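Local coordinates for protein glutathione S-transferase enzyme with thioredoxin-like domain (Xenorhabdus nematophila, PDB 4L8E) that binds two glutathione molecules per subunit and probably catalyses a glutathione-dependent transfer reaction, at residues I82-P87 with A107-R112; F129-G134 with D190-P195; L139-H144 with K158-E163. One frame throughout, in Å; residues are numbered along the deposited sequence.

Contact 1: I82-P87 with A107-R112; sequences IVDHQP and ANKTGR
Lys109 NZ is gripped by two groups of the 82-87 segment, the carboxylate of Asp84 and the backbone carbonyl of Gln86. The shortest of the three bonds runs from Lys109 NZ to Asp84 OD2 at 2.8 Å; it enters on the syn side of that oxygen, 18° out of the carboxylate plane, and makes the pair a salt bridge. A weak second bond joins Lys109 NZ to Asp84 OD1 at 3.2 Å, so the ammonium group sits before both oxygens but closer to one. The third bond, Lys109 NZ to Gln86 O at 2.9 Å, comes from above the carbonyl plane, 47° out of it, rather than along a lone pair.

The reach needed is long, since the nearest CA atoms, those of Pro87 and Lys109, stand 8.5 Å apart. Lys109 spans it because its chain is fully extended, from CG opposite the backbone N (chi1 -172°) out to NZ. Its methylenes share the approach: Lys109 CE lies 3.4 Å from Asp84 OD2.

Asp84 is itself held from two further directions. The backbone N of Gln86 donates to Asp84 OD1 over 2.9 Å, closing an Asx turn that bends the chain as it leaves the strand and helps set the carboxylate and the Gln86 carbonyl around one cation. Tyr105, one turn before Lys109 on the same helix, is hydrogen-bonded to Asp84 OD2. With a cation and a hydroxyl both at hand, the buried carboxylate would be expected to stay ionised.

The contact therefore ties the end of strand 81-84 to the last turn of helix 99-110, a strand-to-helix link within the thioredoxin-like N-terminal domain of the glutathione transferase fold.

Contact 2: F129-G134 with D190-P195; sequences FWQVAG and DIAVYP
Gln131 packs against Ala192 and Val193 in the tight half of this contact, whereas the neighbouring Trp130 touches the second helix more loosely. The tight half lies where the backbones come nearest, the CA atoms of Gln131 and Val193 being 6.0 Å apart. Gln131 points its CB at the other helix, and its chain, bent at chi2 (-76°), folds the amide over the Ala192 peptide. Gln131 CG then meets Val193 CG2 at 3.6 Å as the two side chains pass one another, and Gln131 OE1 rests 3.5 Å from Ala192 CB.

Gln131 CD comes within 3.4 Å of Ala192 O, yet no hydrogen bond crosses between the segments. Ala192 O is buried here without a polar partner, and the amide meets it by packing alone. Gln131 OE1 instead accepts from Lys41 of helix 37-49, so the side chain also reaches toward the N-terminal domain.

On the looser side, Trp130 CZ3 approaches Val193 CG2 at 4.1 Å, with the methyl at the edge of the indole and near its plane. That side is not solvent: helix 154-175 packs on Trp130 through Leu167, Val170 and Leu171, and Glu98 of the second subunit lies against it as well.

The short helical segments run with their N-to-C directions 35° apart and their axes 9.1 Å from each other. This is buried helix-helix packing in the all-helical C-terminal domain of the glutathione transferase fold.

Contact 3: L139-H144 with K158-E163; sequences LGQNHH and KRYTEE. With GSH (glutathione), chain B; GSH (glutathione), chain C.
Helical segments 139-144 and 158-163 run roughly antiparallel, at a signed crossing angle of -138° with axes 8.8 Å apart. Their backbones come nearest at Asn142 and Tyr160, whose CA atoms are 5.2 Å from each other.

Beside this crossing, Gln141 runs alongside Tyr160 in the same direction, its amide plane steeply inclined to the ring. Gln141 CB sits over the centre of the phenol ring, 3.7 Å from its centroid and 9° off the ring normal, which makes a CH-pi contact. The first torsion of Tyr160 sets the ring beside its own backbone N, alongside Gln141. Arg159 CG covers the other face, 4.0 Å above the ring plane, so the phenol is sandwiched between aliphatic carbons. The polar ends serve the dimer: Tyr160 OH and Gln141 OE1 are hydrogen-bonded to Gln141 and Tyr160 of the second subunit, respectively.

On the other flank Asn142 CB approaches Tyr160 CB at 4.3 Å, while Asn142 ND2 is hydrogen-bonded to Ser164 and to the backbone of Gln203.

Arg159 runs extended from CG to NE and meets the carboxylate of the chain B glutathione end-on in a two-pronged grip. Its NH1 reaches O11 of that ligand at 2.9 Å and its NH2 reaches O12 at 2.8 Å, the latter nearly straight at 178°. Away from Tyr160, Gly140 CA lies 3.2 Å from O2 of the chain C glutathione, which packs directly on the backbone there.

The two crossing helices thus bring together the dimer interface and glutathione sites in the helical domain of a glutathione transferase.

How the contacts relate
Contacts 2 and 3 both use helix 118-145, at successive places along it, with centres 16 Å apart and nearest atoms about 4 Å apart. Along the chain contact 3 is nested inside the loop that contact 2 closes, and both touch the second subunit. Contact 1 closes earlier in the sequence; its centre lies 20 Å from that of contact 2 and 34 Å from that of contact 3, on the other side of the chain's centre from the latter. Glutathione is met at contact 3, which contributes Gly140 and His143 to ligand pockets, while the Gln131 side chain of contact 2 is about 5 Å from a bound glutathione.

Contact 1: I82-P87 with A107-R112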
loop_
_atom_site.group_PDB
_atom_site.type_symbol
_atom_site.label_atom_id
_atom_site.label_comp_id
_atom_site.label_asym_id
_atom_site.label_seq_id
_atom_site.Cartn_x
_atom_site.Cartn_y
_atom_site.Cartn_z
ATOM N N ILE A 82 2.299 15.312 -5.300
ATOM C CA ILE A 82 2.753 16.644 -4.906
ATOM C C ILE A 82 4.104 16.950 -5.492
ATOM O O ILE A 82 4.856 16.063 -5.889
ATOM C CB ILE A 82 2.838 16.870 -3.372
ATOM C CG1 ILE A 82 3.904 15.982 -2.742
ATOM C CG2 ILE A 82 1.486 16.705 -2.721
ATOM C CD1 ILE A 82 4.284 16.405 -1.305
ATOM N N VAL A 83 4.382 18.239 -5.592
ATOM C CA VAL A 83 5.723 18.737 -5.802
ATOM C C VAL A 83 6.028 19.687 -4.642
ATOM O O VAL A 83 5.286 20.639 -4.357
ATOM C CB VAL A 83 5.858 19.433 -7.151
ATOM C CG1 VAL A 83 7.269 20.004 -7.328
ATOM C CG2 VAL A 83 5.505 18.446 -8.255
ATOM N N ASP A 84 7.101 19.377 -3.920
ATOM C CA ASP A 84 7.584 20.223 -2.851
ATOM C C ASP A 84 8.752 21.023 -3.393
ATOM O O ASP A 84 9.848 20.476 -3.645
ATOM C CB ASP A 84 8.052 19.361 -1.672
ATOM C CG ASP A 84 8.536 20.176 -0.482
ATOM O OD1 ASP A 84 8.525 21.429 -0.526
ATOM O OD2 ASP A 84 8.925 19.548 0.526
ATOM N N HIS A 85 8.516 22.310 -3.591
ATOM C CA HIS A 85 9.536 23.211 -4.082
ATOM C C HIS A 85 10.495 23.734 -3.020
ATOM O O HIS A 85 11.440 24.433 -3.349
ATOM C CB HIS A 85 8.897 24.408 -4.796
ATOM C CG HIS A 85 8.132 24.021 -6.014
ATOM N ND1 HIS A 85 8.737 23.815 -7.231
ATOM C CD2 HIS A 85 6.815 23.761 -6.193
ATOM C CE1 HIS A 85 7.825 23.441 -8.112
ATOM N NE2 HIS A 85 6.653 23.399 -7.506
ATOM N N GLN A 86 10.247 23.418 -1.758
ATOM C CA GLN A 86 11.131 23.837 -0.678
ATOM C C GLN A 86 11.473 22.647 0.203
ATOM O O GLN A 86 11.101 22.596 1.382
ATOM C CB GLN A 86 10.471 24.930 0.145
ATOM C CG GLN A 86 10.255 26.218 -0.625
ATOM C CD GLN A 86 9.547 27.262 0.204
ATOM O OE1 GLN A 86 8.618 26.951 0.956
ATOM N NE2 GLN A 86 9.985 28.507 0.084
ATOM N N PRO A 87 12.170 21.663 -0.381
ATOM C CA PRO A 87 12.550 20.490 0.390
ATOM C C PRO A 87 13.587 20.883 1.427
ATOM O O PRO A 87 14.338 21.862 1.240
ATOM C CB PRO A 87 13.120 19.543 -0.670
ATOM C CG PRO A 87 13.625 20.431 -1.737
ATOM C CD PRO A 87 12.717 21.632 -1.750
ATOM N N ALA A 107 4.356 13.988 6.926
ATOM C CA ALA A 107 4.396 13.763 8.379
ATOM C C ALA A 107 5.824 13.910 8.878
ATOM O O ALA A 107 6.058 14.520 9.915
ATOM C CB ALA A 107 3.806 12.409 8.714
ATOM N N ASN A 108 6.804 13.399 8.120
ATOM C CA ASN A 108 8.210 13.528 8.499
ATOM C C ASN A 108 8.701 14.955 8.410
ATOM O O ASN A 108 9.409 15.433 9.282
ATOM C CB ASN A 108 9.106 12.629 7.636
ATOM C CG ASN A 108 8.967 11.165 7.972
ATOM O OD1 ASN A 108 8.496 10.812 9.049
ATOM N ND2 ASN A 108 9.404 10.293 7.059
ATOM N N LYS A 109 8.301 15.652 7.358
ATOM C CA LYS A 109 8.719 17.037 7.151
ATOM C C LYS A 109 8.198 17.968 8.249
ATOM O O LYS A 109 8.938 18.797 8.761
ATOM C CB LYS A 109 8.249 17.535 5.790
ATOM C CG LYS A 109 8.819 18.903 5.462
ATOM C CD LYS A 109 8.554 19.325 4.038
ATOM C CE LYS A 109 9.418 20.552 3.717
ATOM N NZ LYS A 109 8.856 21.322 2.634
ATOM N N THR A 110 6.945 17.780 8.646
ATOM C CA THR A 110 6.295 18.666 9.612
ATOM C C THR A 110 6.416 18.194 11.059
ATOM O O THR A 110 6.204 18.981 11.977
ATOM C CB THR A 110 4.806 18.777 9.335
ATOM O OG1 THR A 110 4.203 17.478 9.479
ATOM C CG2 THR A 110 4.556 19.313 7.913
ATOM N N GLY A 111 6.720 16.913 11.244
ATOM C CA GLY A 111 6.743 16.293 12.559
ATOM C C GLY A 111 5.358 16.102 13.172
ATOM O O GLY A 111 5.242 15.918 14.385
ATOM N N ARG A 112 4.322 16.126 12.329
ATOM C CA ARG A 112 2.928 16.018 12.767
ATOM C C ARG A 112 2.254 14.748 12.275
ATOM O O ARG A 112 2.530 14.275 11.195
ATOM C CB ARG A 112 2.121 17.234 12.269
ATOM C CG ARG A 112 2.735 18.582 12.616
ATOM C CD ARG A 112 2.491 18.981 14.043
ATOM N NE ARG A 112 1.138 18.676 14.493
ATOM C CZ ARG A 112 0.077 19.460 14.335
ATOM N NH1 ARG A 112 -1.100 19.055 14.798
ATOM N NH2 ARG A 112 0.177 20.637 13.726
#

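Contact 2: F129-G134 with D190-P195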
loop_
_atom_site.group_PDB
_atom_site.type_symbol
_atom_site.label_atom_id
_atom_site.label_comp_id
_atom_site.label_asym_id
_atom_site.label_seq_id
_atom_site.Cartn_x
_atom_site.Cartn_y
_atom_site.Cartn_z
ATOM N N PHE A 129 -0.177 1.268 5.884
ATOM C CA PHE A 129 0.033 0.275 4.850
ATOM C C PHE A 129 -1.213 -0.590 4.626
ATOM O O PHE A 129 -1.554 -0.920 3.470
ATOM C CB PHE A 129 1.287 -0.578 5.142
ATOM C CG PHE A 129 2.566 0.064 4.698
ATOM C CD1 PHE A 129 3.002 -0.094 3.384
ATOM C CD2 PHE A 129 3.355 0.799 5.580
ATOM C CE1 PHE A 129 4.207 0.483 2.942
ATOM C CE2 PHE A 129 4.544 1.379 5.158
ATOM C CZ PHE A 129 4.978 1.209 3.833
ATOM N N TRP A 130 -1.897 -0.963 5.705
ATOM C CA TRP A 130 -3.111 -1.783 5.596
ATOM C C TRP A 130 -4.159 -1.040 4.755
ATOM O O TRP A 130 -4.809 -1.635 3.883
ATOM C CB TRP A 130 -3.700 -2.104 6.957
ATOM C CG TRP A 130 -5.056 -2.732 6.944
ATOM C CD1 TRP A 130 -5.351 -4.046 6.772
ATOM C CD2 TRP A 130 -6.309 -2.055 7.086
ATOM N NE1 TRP A 130 -6.708 -4.245 6.822
ATOM C CE2 TRP A 130 -7.318 -3.033 7.034
ATOM C CE3 TRP A 130 -6.667 -0.731 7.304
ATOM C CZ2 TRP A 130 -8.674 -2.718 7.158
ATOM C CZ3 TRP A 130 -8.019 -0.420 7.428
ATOM C CH2 TRP A 130 -8.999 -1.402 7.353
ATOM N N GLN A 131 -4.253 0.266 4.974
ATOM C CA GLN A 131 -5.195 1.095 4.189
ATOM C C GLN A 131 -4.828 1.116 2.714
ATOM O O GLN A 131 -5.694 0.888 1.858
ATOM C CB GLN A 131 -5.288 2.532 4.718
ATOM C CG GLN A 131 -6.402 3.336 4.091
ATOM C CD GLN A 131 -6.093 3.803 2.687
ATOM O OE1 GLN A 131 -5.009 4.304 2.428
ATOM N NE2 GLN A 131 -7.075 3.662 1.770
ATOM N N VAL A 132 -3.562 1.422 2.391
ATOM C CA VAL A 132 -3.214 1.626 0.990
ATOM C C VAL A 132 -3.191 0.309 0.210
ATOM O O VAL A 132 -3.389 0.306 -0.997
ATOM C CB VAL A 132 -1.894 2.390 0.801
ATOM C CG1 VAL A 132 -1.980 3.799 1.432
ATOM C CG2 VAL A 132 -0.734 1.631 1.334
ATOM N N ALA A 133 -2.959 -0.800 0.913
ATOM C CA ALA A 133 -2.809 -2.107 0.281
ATOM C C ALA A 133 -4.082 -2.929 0.237
ATOM O O ALA A 133 -4.218 -3.847 -0.600
ATOM C CB ALA A 133 -1.686 -2.912 0.986
ATOM N N GLY A 134 -5.001 -2.648 1.155
ATOM C CA GLY A 134 -6.214 -3.449 1.268
ATOM C C GLY A 134 -7.494 -2.620 1.271
ATOM O O GLY A 134 -8.358 -2.826 0.420
ATOM N N ASP A 190 -5.358 7.230 10.363
ATOM C CA ASP A 190 -6.761 7.624 10.369
ATOM C C ASP A 190 -7.101 8.494 9.151
ATOM O O ASP A 190 -8.176 8.359 8.532
ATOM C CB ASP A 190 -7.088 8.405 11.631
ATOM C CG ASP A 190 -6.761 7.656 12.885
ATOM O OD1 ASP A 190 -7.587 6.794 13.319
ATOM O OD2 ASP A 190 -5.683 7.953 13.457
ATOM N N ILE A 191 -6.202 9.419 8.829
ATOM C CA ILE A 191 -6.394 10.307 7.681
ATOM C C ILE A 191 -6.501 9.488 6.391
ATOM O O ILE A 191 -7.310 9.811 5.510
ATOM C CB ILE A 191 -5.250 11.345 7.596
ATOM C CG1 ILE A 191 -5.317 12.314 8.786
ATOM C CG2 ILE A 191 -5.231 12.000 6.229
ATOM C CD1 ILE A 191 -4.059 13.151 8.956
ATOM N N ALA A 192 -5.712 8.424 6.279
ATOM C CA ALA A 192 -5.755 7.573 5.100
ATOM C C ALA A 192 -7.084 6.805 4.988
ATOM O O ALA A 192 -7.630 6.642 3.881
ATOM C CB ALA A 192 -4.583 6.604 5.095
ATOM N N VAL A 193 -7.597 6.338 6.112
ATOM C CA VAL A 193 -8.799 5.504 6.137
ATOM C C VAL A 193 -10.083 6.323 5.999
ATOM O O VAL A 193 -11.032 5.926 5.309
ATOM C CB VAL A 193 -8.850 4.651 7.407
ATOM C CG1 VAL A 193 -10.156 3.859 7.524
ATOM C CG2 VAL A 193 -7.674 3.643 7.397
ATOM N N TYR A 194 -10.123 7.479 6.629
ATOM C CA TYR A 194 -11.374 8.214 6.698
ATOM C C TYR A 194 -12.082 8.474 5.361
ATOM O O TYR A 194 -13.273 8.269 5.245
ATOM C CB TYR A 194 -11.217 9.521 7.500
ATOM C CG TYR A 194 -12.468 10.344 7.554
ATOM C CD1 TYR A 194 -13.464 10.087 8.496
ATOM C CD2 TYR A 194 -12.685 11.364 6.653
ATOM C CE1 TYR A 194 -14.622 10.828 8.557
ATOM C CE2 TYR A 194 -13.857 12.118 6.701
ATOM C CZ TYR A 194 -14.814 11.851 7.649
ATOM O OH TYR A 194 -15.945 12.615 7.683
ATOM N N PRO A 195 -11.362 8.962 4.342
ATOM C CA PRO A 195 -12.083 9.301 3.111
ATOM C C PRO A 195 -12.713 8.097 2.431
ATOM O O PRO A 195 -13.702 8.287 1.699
ATOM C CB PRO A 195 -10.982 9.917 2.234
ATOM C CG PRO A 195 -9.968 10.423 3.223
ATOM C CD PRO A 195 -9.964 9.403 4.308
#

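Contact 3: L139-H144 with K158-E163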
loop_
_atom_site.group_PDB
_atom_site.type_symbol
_atom_site.label_atom_id
_atom_site.label_comp_id
_atom_site.label_asym_id
_atom_site.label_seq_id
_atom_site.Cartn_x
_atom_site.Cartn_y
_atom_site.Cartn_z
ATOM N N LEU A 139 -12.090 -1.636 -1.583
ATOM C CA LEU A 139 -13.300 -0.819 -1.645
ATOM C C LEU A 139 -13.435 -0.150 -3.013
ATOM O O LEU A 139 -14.554 0.070 -3.504
ATOM C CB LEU A 139 -13.337 0.205 -0.516
ATOM C CG LEU A 139 -13.467 -0.386 0.884
ATOM C CD1 LEU A 139 -13.437 0.730 1.943
ATOM C CD2 LEU A 139 -14.710 -1.273 1.044
ATOM N N GLY A 140 -12.307 0.169 -3.642
ATOM C CA GLY A 140 -12.320 0.731 -4.983
ATOM C C GLY A 140 -12.856 -0.264 -6.005
ATOM O O GLY A 140 -13.455 0.126 -7.002
ATOM N N GLN A 141 -12.624 -1.557 -5.785
ATOM C CA GLN A 141 -13.165 -2.547 -6.721
ATOM C C GLN A 141 -14.660 -2.675 -6.465
ATOM O O GLN A 141 -15.458 -2.867 -7.392
ATOM C CB GLN A 141 -12.502 -3.911 -6.553
ATOM C CG GLN A 141 -10.998 -3.897 -6.639
ATOM C CD GLN A 141 -10.479 -3.033 -7.772
ATOM O OE1 GLN A 141 -10.754 -3.293 -8.941
ATOM N NE2 GLN A 141 -9.719 -1.980 -7.425
ATOM N N ASN A 142 -15.033 -2.581 -5.194
ATOM C CA ASN A 142 -16.435 -2.508 -4.805
ATOM C C ASN A 142 -17.096 -1.347 -5.536
ATOM O O ASN A 142 -18.146 -1.520 -6.179
ATOM C CB ASN A 142 -16.538 -2.423 -3.274
ATOM C CG ASN A 142 -17.939 -2.192 -2.776
ATOM O OD1 ASN A 142 -18.709 -1.408 -3.339
ATOM N ND2 ASN A 142 -18.279 -2.860 -1.686
ATOM N N HIS A 143 -16.478 -0.165 -5.495
ATOM C CA HIS A 143 -17.038 0.987 -6.214
ATOM C C HIS A 143 -17.187 0.658 -7.697
ATOM O O HIS A 143 -18.216 0.969 -8.327
ATOM C CB HIS A 143 -16.130 2.219 -6.069
ATOM C CG HIS A 143 -16.173 2.850 -4.710
ATOM N ND1 HIS A 143 -15.623 4.092 -4.452
ATOM C CD2 HIS A 143 -16.714 2.425 -3.541
ATOM C CE1 HIS A 143 -15.815 4.399 -3.175
ATOM N NE2 HIS A 143 -16.473 3.410 -2.603
ATOM N N HIS A 144 -16.153 0.055 -8.276
ATOM C CA HIS A 144 -16.159 -0.198 -9.712
ATOM C C HIS A 144 -17.296 -1.113 -10.091
ATOM O O HIS A 144 -18.034 -0.824 -11.036
ATOM C CB HIS A 144 -14.836 -0.807 -10.217
ATOM C CG HIS A 144 -14.874 -1.151 -11.676
ATOM N ND1 HIS A 144 -14.805 -0.185 -12.654
ATOM C CD2 HIS A 144 -15.053 -2.334 -12.323
ATOM C CE1 HIS A 144 -14.895 -0.758 -13.843
ATOM N NE2 HIS A 144 -15.062 -2.056 -13.670
ATOM N N LYS A 158 -20.094 -10.299 -5.507
ATOM C CA LYS A 158 -20.056 -11.103 -4.285
ATOM C C LYS A 158 -18.679 -11.044 -3.627
ATOM O O LYS A 158 -18.555 -10.803 -2.412
ATOM C CB LYS A 158 -20.436 -12.558 -4.574
ATOM C CG LYS A 158 -20.447 -13.431 -3.328
ATOM C CD LYS A 158 -20.764 -14.875 -3.668
ATOM C CE LYS A 158 -20.980 -15.719 -2.417
ATOM N NZ LYS A 158 -22.308 -15.465 -1.785
ATOM N N ARG A 159 -17.631 -11.225 -4.428
ATOM C CA ARG A 159 -16.259 -11.181 -3.908
ATOM C C ARG A 159 -15.974 -9.861 -3.192
ATOM O O ARG A 159 -15.524 -9.845 -2.037
ATOM C CB ARG A 159 -15.269 -11.352 -5.052
ATOM C CG ARG A 159 -13.806 -11.157 -4.666
ATOM C CD ARG A 159 -12.886 -11.570 -5.813
ATOM N NE ARG A 159 -11.464 -11.304 -5.562
ATOM C CZ ARG A 159 -10.660 -12.066 -4.819
ATOM N NH1 ARG A 159 -11.115 -13.171 -4.211
ATOM N NH2 ARG A 159 -9.374 -11.748 -4.695
ATOM N N TYR A 160 -16.218 -8.749 -3.875
ATOM C CA TYR A 160 -15.820 -7.460 -3.303
ATOM C C TYR A 160 -16.756 -6.962 -2.189
ATOM O O TYR A 160 -16.320 -6.228 -1.287
ATOM C CB TYR A 160 -15.526 -6.424 -4.407
ATOM C CG TYR A 160 -14.374 -6.914 -5.269
ATOM C CD1 TYR A 160 -13.113 -7.092 -4.713
ATOM C CD2 TYR A 160 -14.563 -7.286 -6.587
ATOM C CE1 TYR A 160 -12.067 -7.592 -5.466
ATOM C CE2 TYR A 160 -13.522 -7.798 -7.358
ATOM C CZ TYR A 160 -12.267 -7.947 -6.785
ATOM O OH TYR A 160 -11.218 -8.481 -7.509
ATOM N N THR A 161 -18.020 -7.362 -2.247
ATOM C CA THR A 161 -18.948 -7.139 -1.137
ATOM C C THR A 161 -18.461 -7.865 0.133
ATOM O O THR A 161 -18.342 -7.243 1.185
ATOM C CB THR A 161 -20.379 -7.597 -1.475
ATOM O OG1 THR A 161 -20.874 -6.846 -2.589
ATOM C CG2 THR A 161 -21.309 -7.407 -0.282
ATOM N N GLU A 162 -18.177 -9.168 0.031
ATOM C CA GLU A 162 -17.685 -9.957 1.171
ATOM C C GLU A 162 -16.353 -9.438 1.698
ATOM O O GLU A 162 -16.125 -9.398 2.910
ATOM C CB GLU A 162 -17.585 -11.443 0.802
ATOM C CG GLU A 162 -18.949 -12.095 0.685
ATOM C CD GLU A 162 -18.876 -13.520 0.214
ATOM O OE1 GLU A 162 -17.753 -14.038 0.037
ATOM O OE2 GLU A 162 -19.950 -14.114 0.011
ATOM N N GLU A 163 -15.466 -9.031 0.797
ATOM C CA GLU A 163 -14.175 -8.482 1.218
ATOM C C GLU A 163 -14.349 -7.136 1.905
ATOM O O GLU A 163 -13.673 -6.857 2.885
ATOM C CB GLU A 163 -13.219 -8.385 0.022
ATOM C CG GLU A 163 -11.863 -7.705 0.305
ATOM C CD GLU A 163 -11.008 -8.397 1.353
ATOM O OE1 GLU A 163 -11.267 -9.584 1.728
ATOM O OE2 GLU A 163 -10.048 -7.732 1.813
HETATM N N1 GSH B . -8.478 -14.400 0.210
HETATM C CA1 GSH B . -7.537 -14.218 -0.831
HETATM C C1 GSH B . -8.272 -14.034 -2.130
HETATM O O11 GSH B . -9.435 -14.524 -2.279
HETATM O O12 GSH B . -7.715 -13.405 -3.085
HETATM C CB1 GSH B . -6.679 -15.420 -0.916
HETATM C CG1 GSH B . -5.638 -15.336 -2.016
HETATM C CD1 GSH B . -4.476 -14.448 -1.622
HETATM O OE1 GSH B . -4.205 -14.252 -0.458
HETATM N N2 GSH B . -3.708 -13.829 -2.685
HETATM C CA2 GSH B . -2.596 -12.987 -2.392
HETATM C C2 GSH B . -2.916 -11.600 -2.930
HETATM O O2 GSH B . -3.593 -11.405 -3.950
HETATM C CB2 GSH B . -1.350 -13.472 -3.036
HETATM S SG2 GSH B . -0.819 -15.031 -2.310
HETATM N N3 GSH B . -2.442 -10.466 -2.214
HETATM C CA3 GSH B . -2.756 -9.155 -2.727
HETATM C C3 GSH B . -1.697 -8.208 -2.326
HETATM O O31 GSH B . -0.526 -8.626 -2.140
HETATM O O32 GSH B . -2.003 -6.990 -2.174
HETATM N N1 GSH C . -9.138 3.291 -13.600
HETATM C CA1 GSH C . -9.810 3.278 -12.356
HETATM C C1 GSH C . -10.702 2.069 -12.293
HETATM O O11 GSH C . -11.143 1.546 -13.364
HETATM O O12 GSH C . -11.028 1.584 -11.163
HETATM C CB1 GSH C . -10.633 4.503 -12.243
HETATM C CG1 GSH C . -11.413 4.583 -10.945
HETATM C CD1 GSH C . -10.528 4.986 -9.783
HETATM O OE1 GSH C . -9.503 5.606 -9.963
HETATM N N2 GSH C . -10.941 4.591 -8.451
HETATM C CA2 GSH C . -10.164 4.940 -7.308
HETATM C C2 GSH C . -9.697 3.646 -6.658
HETATM O O2 GSH C . -10.366 2.602 -6.661
HETATM C CB2 GSH C . -10.954 5.713 -6.317
HETATM S SG2 GSH C . -11.384 7.335 -6.966
HETATM N N3 GSH C . -8.416 3.619 -6.040
HETATM C CA3 GSH C . -7.977 2.386 -5.432
HETATM C C3 GSH C . -7.051 2.690 -4.325
HETATM O O31 GSH C . -7.160 3.778 -3.703
HETATM O O32 GSH C . -6.160 1.842 -4.032
#